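PDB 2PCQ: putative dihydrodipicolinate synthase from Thermus thermophilus, which belongs to the dihydrodipicolinate synthetase family and folds as a parallel TIM barrel with added C-terminal helices, four copies of which make up the assembly. Local coordinates for residues N198-A203 with F227-L232; Y204-D209 with Q220-K225; G236-L241 with G253-P258; A244-G249 with P260-L265. All coordinates share one frame; numbering follows the deposited sequence.

Contact 1 (N198-A203 with F227-L232); sequences NLAPRA and FPLGDL
Leu229 spreads its two methyl branches over neighbouring residues of the 198-203 segment. Its CD1 reaches Leu199 CD1 at 4.2 Å, while CD2 lies at 4.2 Å from Ala200 CB, so each branch of the fork meets a different residue. CG stands anti to the backbone N (chi1 177°), which sends the branches off the helix and spans a CA-CA gap of 9.1 Å between Ala200 and Leu229. The touching surfaces are methyl against methyl, and only 95 Å² is buried in all. The backbone changes character on both sides here. Ala200 is the N-cap of helix 201-212, and helix 216-247 kinks at Pro228 and Leu229, whose nitrogens make no bond to the preceding turn. Phe269 of helix 266-278 packs on both Leu199 and Leu229, and Leu276 of the same helix adds to the cover of Leu229. The contact is thus buried under helix 266-278, where the start of helix 201-212 meets the kink of helix 216-247. The two methyl contacts are apolar and buried, so the helix start and the helix kink meet here by hydrophobic packing, which sets no strict direction.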
loop_
_atom_site.group_PDB
_atom_site.type_symbol
_atom_site.label_atom_id
_atom_site.label_comp_id
_atom_site.label_asym_id
_atom_site.label_seq_id
_atom_site.Cartn_x
_atom_site.Cartn_y
_atom_site.Cartn_z
ATOM N N ASN A 198 7.071 -3.103 29.635
ATOM C CA ASN A 198 7.892 -2.133 30.360
ATOM C C ASN A 198 7.005 -1.537 31.457
ATOM O O ASN A 198 7.497 -1.033 32.467
ATOM C CB ASN A 198 8.328 -0.965 29.464
ATOM C CG ASN A 198 9.454 -1.322 28.515
ATOM O OD1 ASN A 198 9.240 -1.486 27.314
ATOM N ND2 ASN A 198 10.660 -1.431 29.048
ATOM N N LEU A 199 5.694 -1.589 31.238
ATOM C CA LEU A 199 4.733 -1.011 32.173
ATOM C C LEU A 199 4.004 -2.015 33.056
ATOM O O LEU A 199 3.843 -1.785 34.256
ATOM C CB LEU A 199 3.707 -0.179 31.396
ATOM C CG LEU A 199 4.273 0.871 30.428
ATOM C CD1 LEU A 199 3.132 1.541 29.675
ATOM C CD2 LEU A 199 5.088 1.903 31.189
ATOM N N ALA A 200 3.548 -3.117 32.468
ATOM C CA ALA A 200 2.833 -4.138 33.229
ATOM C C ALA A 200 3.429 -5.520 32.977
ATOM O O ALA A 200 2.731 -6.436 32.545
ATOM C CB ALA A 200 1.353 -4.126 32.847
ATOM N N PRO A 201 4.731 -5.690 33.254
ATOM C CA PRO A 201 5.403 -6.979 33.045
ATOM C C PRO A 201 4.748 -8.177 33.731
ATOM O O PRO A 201 4.697 -9.270 33.164
ATOM C CB PRO A 201 6.826 -6.720 33.544
ATOM C CG PRO A 201 6.642 -5.617 34.564
ATOM C CD PRO A 201 5.642 -4.717 33.882
ATOM N N ARG A 202 4.246 -7.980 34.947
ATOM C CA ARG A 202 3.603 -9.071 35.672
ATOM C C ARG A 202 2.276 -9.481 35.037
ATOM O O ARG A 202 1.891 -10.644 35.097
ATOM C CB ARG A 202 3.394 -8.691 37.150
ATOM C CG ARG A 202 4.691 -8.689 37.972
ATOM C CD ARG A 202 4.479 -8.279 39.438
ATOM N NE ARG A 202 3.930 -6.930 39.546
ATOM C CZ ARG A 202 2.638 -6.653 39.691
ATOM N NH1 ARG A 202 1.746 -7.634 39.758
ATOM N NH2 ARG A 202 2.234 -5.391 39.739
ATOM N N ALA A 203 1.585 -8.535 34.408
ATOM C CA ALA A 203 0.304 -8.843 33.781
ATOM C C ALA A 203 0.474 -9.745 32.561
ATOM O O ALA A 203 -0.241 -10.735 32.406
ATOM C CB ALA A 203 -0.410 -7.560 33.387
ATOM N N PHE A 227 -5.845 -5.180 26.481
ATOM C CA PHE A 227 -5.971 -4.683 25.114
ATOM C C PHE A 227 -5.810 -3.161 24.964
ATOM O O PHE A 227 -5.029 -2.700 24.136
ATOM C CB PHE A 227 -7.314 -5.102 24.507
ATOM C CG PHE A 227 -7.538 -4.559 23.121
ATOM C CD1 PHE A 227 -6.971 -5.185 22.012
ATOM C CD2 PHE A 227 -8.258 -3.380 22.931
ATOM C CE1 PHE A 227 -7.113 -4.642 20.732
ATOM C CE2 PHE A 227 -8.406 -2.826 21.655
ATOM C CZ PHE A 227 -7.831 -3.457 20.555
ATOM N N PRO A 228 -6.556 -2.364 25.753
ATOM C CA PRO A 228 -6.448 -0.902 25.651
ATOM C C PRO A 228 -5.030 -0.380 25.861
ATOM O O PRO A 228 -4.584 0.525 25.155
ATOM C CB PRO A 228 -7.418 -0.409 26.724
ATOM C CG PRO A 228 -8.468 -1.478 26.734
ATOM C CD PRO A 228 -7.625 -2.736 26.697
ATOM N N LEU A 229 -4.327 -0.955 26.836
ATOM C CA LEU A 229 -2.956 -0.558 27.135
ATOM C C LEU A 229 -2.050 -0.835 25.936
ATOM O O LEU A 229 -1.302 0.037 25.496
ATOM C CB LEU A 229 -2.424 -1.331 28.351
ATOM C CG LEU A 229 -0.962 -1.055 28.733
ATOM C CD1 LEU A 229 -0.886 0.253 29.506
ATOM C CD2 LEU A 229 -0.401 -2.201 29.574
ATOM N N GLY A 230 -2.121 -2.054 25.411
ATOM C CA GLY A 230 -1.291 -2.417 24.277
ATOM C C GLY A 230 -1.648 -1.692 22.993
ATOM O O GLY A 230 -0.765 -1.337 22.214
ATOM N N ASP A 231 -2.943 -1.474 22.778
ATOM C CA ASP A 231 -3.439 -0.795 21.582
ATOM C C ASP A 231 -3.009 0.664 21.541
ATOM O O ASP A 231 -2.504 1.138 20.526
ATOM C CB ASP A 231 -4.967 -0.872 21.528
ATOM C CG ASP A 231 -5.554 -0.104 20.349
ATOM O OD1 ASP A 231 -5.342 -0.523 19.191
ATOM O OD2 ASP A 231 -6.226 0.924 20.581
ATOM N N LEU A 232 -3.217 1.379 22.643
ATOM C CA LEU A 232 -2.839 2.787 22.705
ATOM C C LEU A 232 -1.331 2.980 22.655
ATOM O O LEU A 232 -0.842 3.894 22.000
ATOM C CB LEU A 232 -3.396 3.441 23.971
ATOM C CG LEU A 232 -4.887 3.772 23.923
ATOM C CD1 LEU A 232 -5.345 4.262 25.283
ATOM C CD2 LEU A 232 -5.144 4.830 22.847
#

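Contact 2 (Y204-D209 with Q220-K225); sequences YRALLD and QELQKK
Leu207 can be followed outward from its backbone toward helix 216-247. Its CB lies 3.8 Å from Leu222 CD2; with chi1 at 177° the chain turns away from its own backbone N, and the two tips run alongside the next residue of the opposing helix. CD2 comes within 3.9 Å of Gln223 CA and 4.1 Å of Gln223 CB, and CD1 stays 4.2 Å from Gln223 N. Leu222 answers from the other side: its CD2 pushes up to the main chain, 3.4 Å from Leu207 N, and meets Ala206 CB at 3.7 Å. Each leucine thus reaches the other helix's main chain: Leu222 that of Leu207, and Leu207 that of Gln223. The two short segments run nearly antiparallel, at 151° with axes 9.4 Å apart, as expected of consecutive helices joined by a tight turn in a helical hairpin. Phe181 of helix 181-186 packs on both Leu207 and Gln223. The Gln223 amide, meanwhile, is tied down by bonds to Pro179 O and Leu182 N, so its aliphatic part can lie beside the leucine with its polar end satisfied. Gln220, a turn earlier on the same helix, bonds through NE2 to Ala186 O of another subunit. The chemistry implies a hairpin sealed by aliphatic contacts, with the one buried amide in it anchored by the neighbouring helix and loop rather than by the hairpin itself.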
loop_
_atom_site.group_PDB
_atom_site.type_symbol
_atom_site.label_atom_id
_atom_site.label_comp_id
_atom_site.label_asym_id
_atom_site.label_seq_id
_atom_site.Cartn_x
_atom_site.Cartn_y
_atom_site.Cartn_z
ATOM N N TYR A 204 1.422 -9.406 31.693
ATOM C CA TYR A 204 1.655 -10.216 30.504
ATOM C C TYR A 204 2.185 -11.592 30.890
ATOM O O TYR A 204 1.915 -12.580 30.214
ATOM C CB TYR A 204 2.605 -9.481 29.551
ATOM C CG TYR A 204 1.898 -8.346 28.838
ATOM C CD1 TYR A 204 1.011 -8.603 27.790
ATOM C CD2 TYR A 204 2.039 -7.026 29.272
ATOM C CE1 TYR A 204 0.276 -7.577 27.196
ATOM C CE2 TYR A 204 1.305 -5.993 28.686
ATOM C CZ TYR A 204 0.426 -6.277 27.651
ATOM O OH TYR A 204 -0.308 -5.267 27.080
ATOM N N ARG A 205 2.923 -11.654 31.993
ATOM C CA ARG A 205 3.454 -12.922 32.491
ATOM C C ARG A 205 2.274 -13.793 32.944
ATOM O O ARG A 205 2.219 -14.994 32.668
ATOM C CB ARG A 205 4.382 -12.668 33.683
ATOM C CG ARG A 205 4.840 -13.928 34.403
ATOM C CD ARG A 205 5.952 -14.608 33.626
ATOM N NE ARG A 205 5.580 -15.926 33.142
ATOM C CZ ARG A 205 6.375 -16.701 32.412
ATOM N NH1 ARG A 205 7.592 -16.285 32.080
ATOM N NH2 ARG A 205 5.956 -17.897 32.022
ATOM N N ALA A 206 1.331 -13.167 33.640
ATOM C CA ALA A 206 0.150 -13.863 34.137
ATOM C C ALA A 206 -0.694 -14.394 32.980
ATOM O O ALA A 206 -1.234 -15.500 33.046
ATOM C CB ALA A 206 -0.681 -12.918 35.006
ATOM N N LEU A 207 -0.804 -13.601 31.919
ATOM C CA LEU A 207 -1.582 -13.997 30.751
ATOM C C LEU A 207 -0.932 -15.221 30.118
ATOM O O LEU A 207 -1.610 -16.187 29.764
ATOM C CB LEU A 207 -1.657 -12.836 29.748
ATOM C CG LEU A 207 -2.367 -13.047 28.406
ATOM C CD1 LEU A 207 -3.660 -13.820 28.594
ATOM C CD2 LEU A 207 -2.650 -11.678 27.783
ATOM N N LEU A 208 0.387 -15.170 29.981
ATOM C CA LEU A 208 1.146 -16.277 29.423
ATOM C C LEU A 208 0.943 -17.523 30.295
ATOM O O LEU A 208 0.722 -18.623 29.780
ATOM C CB LEU A 208 2.635 -15.911 29.366
ATOM C CG LEU A 208 3.625 -17.015 28.977
ATOM C CD1 LEU A 208 3.254 -17.590 27.619
ATOM C CD2 LEU A 208 5.041 -16.450 28.950
ATOM N N ASP A 209 1.010 -17.348 31.614
ATOM C CA ASP A 209 0.828 -18.467 32.536
ATOM C C ASP A 209 -0.567 -19.080 32.419
ATOM O O ASP A 209 -0.705 -20.304 32.367
ATOM C CB ASP A 209 1.071 -18.033 33.987
ATOM C CG ASP A 209 2.539 -17.782 34.286
ATOM O OD1 ASP A 209 3.402 -18.418 33.640
ATOM O OD2 ASP A 209 2.834 -16.962 35.178
ATOM N N GLN A 220 -8.420 -15.106 28.458
ATOM C CA GLN A 220 -9.212 -14.194 27.644
ATOM C C GLN A 220 -9.584 -12.921 28.397
ATOM O O GLN A 220 -9.542 -11.834 27.828
ATOM C CB GLN A 220 -10.476 -14.892 27.130
ATOM C CG GLN A 220 -10.191 -16.024 26.147
ATOM C CD GLN A 220 -11.454 -16.658 25.602
ATOM O OE1 GLN A 220 -12.316 -17.094 26.362
ATOM N NE2 GLN A 220 -11.566 -16.722 24.277
ATOM N N GLU A 221 -9.942 -13.042 29.674
ATOM C CA GLU A 221 -10.304 -11.858 30.449
ATOM C C GLU A 221 -9.112 -10.930 30.632
ATOM O O GLU A 221 -9.256 -9.707 30.586
ATOM C CB GLU A 221 -10.867 -12.243 31.823
ATOM C CG GLU A 221 -12.278 -12.826 31.780
ATOM C CD GLU A 221 -13.278 -11.898 31.103
ATOM O OE1 GLU A 221 -13.426 -10.742 31.557
ATOM O OE2 GLU A 221 -13.918 -12.322 30.116
ATOM N N LEU A 222 -7.932 -11.504 30.843
ATOM C CA LEU A 222 -6.741 -10.683 31.023
ATOM C C LEU A 222 -6.342 -10.052 29.686
ATOM O O LEU A 222 -5.890 -8.906 29.641
ATOM C CB LEU A 222 -5.596 -11.527 31.593
ATOM C CG LEU A 222 -4.383 -10.767 32.137
ATOM C CD1 LEU A 222 -4.845 -9.602 33.006
ATOM C CD2 LEU A 222 -3.496 -11.721 32.935
ATOM N N GLN A 223 -6.524 -10.803 28.602
ATOM C CA GLN A 223 -6.215 -10.316 27.259
ATOM C C GLN A 223 -7.096 -9.099 26.953
ATOM O O GLN A 223 -6.632 -8.103 26.396
ATOM C CB GLN A 223 -6.459 -11.438 26.238
ATOM C CG GLN A 223 -6.822 -11.004 24.810
ATOM C CD GLN A 223 -5.694 -10.322 24.060
ATOM O OE1 GLN A 223 -4.525 -10.713 24.163
ATOM N NE2 GLN A 223 -6.043 -9.311 23.272
ATOM N N LYS A 224 -8.368 -9.180 27.330
ATOM C CA LYS A 224 -9.292 -8.075 27.108
ATOM C C LYS A 224 -8.913 -6.884 27.988
ATOM O O LYS A 224 -8.966 -5.733 27.551
ATOM C CB LYS A 224 -10.723 -8.524 27.415
ATOM C CG LYS A 224 -11.238 -9.580 26.446
ATOM C CD LYS A 224 -12.436 -10.343 26.997
ATOM C CE LYS A 224 -13.624 -9.438 27.238
ATOM N NZ LYS A 224 -14.779 -10.209 27.785
ATOM N N LYS A 225 -8.522 -7.166 29.227
ATOM C CA LYS A 225 -8.133 -6.117 30.163
ATOM C C LYS A 225 -6.897 -5.354 29.690
ATOM O O LYS A 225 -6.811 -4.133 29.849
ATOM C CB LYS A 225 -7.857 -6.716 31.543
ATOM C CG LYS A 225 -7.393 -5.697 32.579
ATOM C CD LYS A 225 -7.219 -6.338 33.949
ATOM C CE LYS A 225 -8.549 -6.837 34.502
ATOM N NZ LYS A 225 -9.524 -5.724 34.677
#

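Contact 3 (G236-L241 with G253-P258); sequences GGVPLL and GYPRPP
Pro255 and Pro239 bring their CA atoms to 6.0 Å where the 253-258 loop, extended and close to polyproline II from Pro255 to Pro257, runs past a helix kinked at Val238 and Pro239. Gly237, just before the kink, has a positive phi of 58°. Pro255 supplies the touching group, the CG at the prow of its ring. That atom lies 3.7 Å from Pro239 CA and 4.0 Å from Pro239 CG, and the two rings cross obliquely instead of lying face against face. Val238 CG1 adds a looser flank at 4.3 Å from the same Pro255 CG. Arg256 forms a salt bridge with Glu51 and bonds to His46 O and Gly14 O, while Lys242 NZ, on the same helix as Pro239, bonds to Tyr254 O. A neighbouring subunit also packs here, its Tyr100 against Val238 and its Ser103 against Pro239, with its Arg110 bonded to Pro258 O, just after the cis peptide bond. Rigid proline-on-proline packing here joins the long helix 216-247 to the loop that follows it, at a subunit interface beside the TIM barrel, an arrangement that belongs to the helical C-terminal region of this family.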
loop_
_atom_site.group_PDB
_atom_site.type_symbol
_atom_site.label_atom_id
_atom_site.label_comp_id
_atom_site.label_asym_id
_atom_site.label_seq_id
_atom_site.Cartn_x
_atom_site.Cartn_y
_atom_site.Cartn_z
ATOM N N GLY A 236 0.941 5.264 20.241
ATOM C CA GLY A 236 1.790 6.318 20.766
ATOM C C GLY A 236 3.282 6.134 20.534
ATOM O O GLY A 236 4.048 7.090 20.624
ATOM N N GLY A 237 3.703 4.906 20.253
ATOM C CA GLY A 237 5.113 4.650 20.003
ATOM C C GLY A 237 6.069 5.022 21.125
ATOM O O GLY A 237 5.698 5.034 22.298
ATOM N N VAL A 238 7.309 5.337 20.759
ATOM C CA VAL A 238 8.333 5.683 21.738
ATOM C C VAL A 238 8.009 6.879 22.636
ATOM O O VAL A 238 8.253 6.828 23.841
ATOM C CB VAL A 238 9.701 5.912 21.048
ATOM C CG1 VAL A 238 10.733 6.398 22.065
ATOM C CG2 VAL A 238 10.181 4.608 20.426
ATOM N N PRO A 239 7.467 7.971 22.069
ATOM C CA PRO A 239 7.153 9.116 22.932
ATOM C C PRO A 239 6.175 8.751 24.052
ATOM O O PRO A 239 6.337 9.190 25.189
ATOM C CB PRO A 239 6.563 10.135 21.958
ATOM C CG PRO A 239 7.291 9.831 20.681
ATOM C CD PRO A 239 7.264 8.314 20.650
ATOM N N LEU A 240 5.159 7.953 23.732
ATOM C CA LEU A 240 4.180 7.559 24.741
ATOM C C LEU A 240 4.800 6.619 25.767
ATOM O O LEU A 240 4.532 6.735 26.961
ATOM C CB LEU A 240 2.960 6.890 24.093
ATOM C CG LEU A 240 1.834 6.485 25.057
ATOM C CD1 LEU A 240 1.396 7.699 25.869
ATOM C CD2 LEU A 240 0.654 5.903 24.279
ATOM N N LEU A 241 5.634 5.695 25.300
ATOM C CA LEU A 241 6.296 4.745 26.189
ATOM C C LEU A 241 7.168 5.463 27.216
ATOM O O LEU A 241 7.094 5.183 28.411
ATOM C CB LEU A 241 7.164 3.773 25.381
ATOM C CG LEU A 241 8.031 2.813 26.202
ATOM C CD1 LEU A 241 7.138 1.972 27.107
ATOM C CD2 LEU A 241 8.855 1.928 25.272
ATOM N N GLY A 253 13.795 9.003 30.348
ATOM C CA GLY A 253 14.264 10.103 29.529
ATOM C C GLY A 253 13.273 10.515 28.447
ATOM O O GLY A 253 12.075 10.239 28.548
ATOM N N TYR A 254 13.784 11.161 27.401
ATOM C CA TYR A 254 12.951 11.658 26.308
ATOM C C TYR A 254 13.413 11.177 24.942
ATOM O O TYR A 254 14.570 10.792 24.765
ATOM C CB TYR A 254 12.975 13.188 26.311
ATOM C CG TYR A 254 12.610 13.791 27.642
ATOM C CD1 TYR A 254 11.315 14.231 27.899
ATOM C CD2 TYR A 254 13.553 13.878 28.667
ATOM C CE1 TYR A 254 10.965 14.742 29.144
ATOM C CE2 TYR A 254 13.216 14.382 29.913
ATOM C CZ TYR A 254 11.923 14.811 30.146
ATOM O OH TYR A 254 11.587 15.304 31.384
ATOM N N PRO A 255 12.508 11.193 23.951
ATOM C CA PRO A 255 12.874 10.759 22.600
ATOM C C PRO A 255 13.911 11.754 22.080
ATOM O O PRO A 255 13.888 12.928 22.454
ATOM C CB PRO A 255 11.555 10.859 21.835
ATOM C CG PRO A 255 10.524 10.614 22.902
ATOM C CD PRO A 255 11.059 11.434 24.051
ATOM N N ARG A 256 14.816 11.305 21.223
ATOM C CA ARG A 256 15.833 12.212 20.707
ATOM C C ARG A 256 15.215 13.190 19.709
ATOM O O ARG A 256 14.452 12.785 18.835
ATOM C CB ARG A 256 16.966 11.417 20.049
ATOM C CG ARG A 256 18.303 12.132 20.111
ATOM C CD ARG A 256 19.480 11.245 19.707
ATOM N NE ARG A 256 20.694 11.722 20.363
ATOM C CZ ARG A 256 21.926 11.280 20.128
ATOM N NH1 ARG A 256 22.152 10.329 19.232
ATOM N NH2 ARG A 256 22.940 11.792 20.813
ATOM N N PRO A 257 15.520 14.498 19.842
ATOM C CA PRO A 257 14.964 15.495 18.918
ATOM C C PRO A 257 15.237 15.043 17.488
ATOM O O PRO A 257 16.261 14.413 17.222
ATOM C CB PRO A 257 15.728 16.766 19.283
ATOM C CG PRO A 257 15.963 16.590 20.762
ATOM C CD PRO A 257 16.390 15.138 20.845
ATOM N N PRO A 258 14.363 15.414 16.538
ATOM C CA PRO A 258 13.151 16.235 16.628
ATOM C C PRO A 258 11.879 15.587 17.174
ATOM O O PRO A 258 10.808 16.186 17.104
ATOM C CB PRO A 258 12.964 16.688 15.194
ATOM C CG PRO A 258 13.283 15.414 14.452
ATOM C CD PRO A 258 14.534 14.907 15.161
#

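Contact 4 (A244-G249 with P260-L265); sequences ALRHLG and PAESPL. With GOL (glycerol), chain D.
Ala261 O is gripped twice, by Arg246 NH2 at 2.8 Å and by a water at 2.7 Å that also takes a bond from Arg246 NH1. The direct bond is bent, its N-H...O angle 138°, and the donor is tilted 27° from the carbonyl plane, just as the oxygen sits out of the guanidinium plane. Water and carbonyl together occupy one end of the guanidinium. The NE and NH2 edge faces a glycerol, probably from the crystallisation liquor: Arg246 NE donates to glycerol O2 at 2.9 Å, and Arg246 NH2 reaches glycerol O1 at 3.2 Å. That O1 in turn donates to Glu262 OE2 at 3.2 Å, so the glycerol links arginine and glutamate, whose charged atoms Arg246 NH2 and Glu262 OE2 remain 5.4 Å apart. A bend at chi3 (-56°) carries the guanidinium into this position. Arg246 NH1 also bonds to Gly253 O, its main polar tie, and Tyr254 packs against the side chain. Ser263 caps the turn that follows, its OG accepting from Leu265 N. Gly249 closes the C-terminal end of helix 216-247 with the positive phi and two return bonds of a Schellman motif. The arrangement is a helix C terminus ending in that motif, with an arginine of its last turn bonded to a carbonyl of the loop that leads to helix 266-278.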
loop_
_atom_site.group_PDB
_atom_site.type_symbol
_atom_site.label_atom_id
_atom_site.label_comp_id
_atom_site.label_asym_id
_atom_site.label_seq_id
_atom_site.Cartn_x
_atom_site.Cartn_y
_atom_site.Cartn_z
ATOM N N ALA A 244 5.180 7.544 29.733
ATOM C CA ALA A 244 4.526 6.670 30.705
ATOM C C ALA A 244 5.528 6.242 31.774
ATOM O O ALA A 244 5.225 6.256 32.968
ATOM C CB ALA A 244 3.956 5.443 30.008
ATOM N N LEU A 245 6.723 5.856 31.347
ATOM C CA LEU A 245 7.740 5.442 32.298
ATOM C C LEU A 245 8.133 6.608 33.201
ATOM O O LEU A 245 8.294 6.423 34.405
ATOM C CB LEU A 245 8.963 4.883 31.567
ATOM C CG LEU A 245 8.742 3.491 30.970
ATOM C CD1 LEU A 245 9.861 3.153 29.999
ATOM C CD2 LEU A 245 8.670 2.462 32.091
ATOM N N ARG A 246 8.281 7.804 32.632
ATOM C CA ARG A 246 8.636 8.969 33.443
ATOM C C ARG A 246 7.520 9.222 34.452
ATOM O O ARG A 246 7.777 9.522 35.615
ATOM C CB ARG A 246 8.834 10.224 32.580
ATOM C CG ARG A 246 10.038 10.177 31.631
ATOM C CD ARG A 246 10.456 11.583 31.186
ATOM N NE ARG A 246 9.365 12.325 30.559
ATOM C CZ ARG A 246 8.931 12.124 29.318
ATOM N NH1 ARG A 246 9.499 11.197 28.551
ATOM N NH2 ARG A 246 7.924 12.844 28.843
ATOM N N HIS A 247 6.278 9.080 34.003
ATOM C CA HIS A 247 5.126 9.291 34.871
ATOM C C HIS A 247 5.143 8.340 36.067
ATOM O O HIS A 247 4.734 8.711 37.168
ATOM C CB HIS A 247 3.832 9.110 34.077
ATOM C CG HIS A 247 2.593 9.220 34.908
ATOM N ND1 HIS A 247 1.966 8.125 35.461
ATOM C CD2 HIS A 247 1.872 10.300 35.291
ATOM C CE1 HIS A 247 0.911 8.523 36.148
ATOM N NE2 HIS A 247 0.830 9.840 36.060
ATOM N N LEU A 248 5.621 7.119 35.846
ATOM C CA LEU A 248 5.704 6.118 36.902
ATOM C C LEU A 248 6.968 6.298 37.740
ATOM O O LEU A 248 7.257 5.491 38.618
ATOM C CB LEU A 248 5.685 4.709 36.301
ATOM C CG LEU A 248 4.406 4.312 35.561
ATOM C CD1 LEU A 248 4.596 2.952 34.917
ATOM C CD2 LEU A 248 3.234 4.291 36.538
ATOM N N GLY A 249 7.726 7.349 37.454
ATOM C CA GLY A 249 8.934 7.613 38.216
ATOM C C GLY A 249 10.227 6.974 37.740
ATOM O O GLY A 249 11.249 7.118 38.404
ATOM N N PRO A 260 8.938 14.482 19.685
ATOM C CA PRO A 260 8.278 15.119 20.830
ATOM C C PRO A 260 8.519 14.516 22.206
ATOM O O PRO A 260 8.517 13.295 22.380
ATOM C CB PRO A 260 6.805 15.084 20.430
ATOM C CG PRO A 260 6.706 13.773 19.718
ATOM C CD PRO A 260 7.949 13.780 18.844
ATOM N N ALA A 261 8.714 15.395 23.186
ATOM C CA ALA A 261 8.952 14.989 24.566
ATOM C C ALA A 261 7.691 14.383 25.178
ATOM O O ALA A 261 7.760 13.565 26.097
ATOM C CB ALA A 261 9.403 16.192 25.389
ATOM N N GLU A 262 6.539 14.793 24.660
ATOM C CA GLU A 262 5.263 14.294 25.145
ATOM C C GLU A 262 4.399 13.783 23.997
ATOM O O GLU A 262 4.470 14.295 22.878
ATOM C CB GLU A 262 4.539 15.399 25.918
ATOM C CG GLU A 262 5.144 15.658 27.291
ATOM C CD GLU A 262 4.535 16.857 27.999
ATOM O OE1 GLU A 262 3.332 17.130 27.800
ATOM O OE2 GLU A 262 5.260 17.517 28.772
ATOM N N SER A 263 3.593 12.764 24.279
ATOM C CA SER A 263 2.719 12.163 23.277
ATOM C C SER A 263 1.326 12.784 23.224
ATOM O O SER A 263 0.740 13.109 24.257
ATOM C CB SER A 263 2.579 10.661 23.545
ATOM O OG SER A 263 1.552 10.092 22.747
ATOM N N PRO A 264 0.775 12.949 22.009
ATOM C CA PRO A 264 -0.561 13.526 21.817
ATOM C C PRO A 264 -1.637 12.596 22.391
ATOM O O PRO A 264 -2.795 12.983 22.542
ATOM C CB PRO A 264 -0.676 13.640 20.294
ATOM C CG PRO A 264 0.745 13.768 19.843
ATOM C CD PRO A 264 1.454 12.765 20.713
ATOM N N LEU A 265 -1.251 11.363 22.699
ATOM C CA LEU A 265 -2.193 10.388 23.241
ATOM C C LEU A 265 -2.151 10.288 24.760
ATOM O O LEU A 265 -2.852 9.467 25.345
ATOM C CB LEU A 265 -1.917 9.006 22.645
ATOM C CG LEU A 265 -2.238 8.839 21.158
ATOM C CD1 LEU A 265 -1.739 7.495 20.672
ATOM C CD2 LEU A 265 -3.742 8.957 20.947
HETATM C C1 GOL D . 6.838 15.653 31.800
HETATM O O1 GOL D . 7.035 15.424 30.436
HETATM C C2 GOL D . 8.158 15.676 32.547
HETATM O O2 GOL D . 9.107 14.882 31.887
HETATM C C3 GOL D . 8.610 17.127 32.654
HETATM O O3 GOL D . 9.698 17.270 33.535
HETATM O O HOH W 1 8.381 10.914 25.876
#

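How the contacts relate
Following the chain, segment 198-203 leads into helix 201-212, and contact 1 closes a loop by meeting helix 216-247. Contact 2 falls within that loop, joining the same two helices nearer their hairpin turn, its centre about 10 Å from that of contact 1. Further along helix 216-247, contacts 3 and 4 each fold the loop that follows back onto it. Their segments alternate, so the two cross, and they touch, notably between Gly253 and Arg246 and between Pro255 and Pro260. Contact 1 touches both as well, whereas contact 2 stands about 10 Å or more from them by nearest atoms. Helix 216-247, one arm of the hairpin, thus carries the chain on to the loop and helix 266-278.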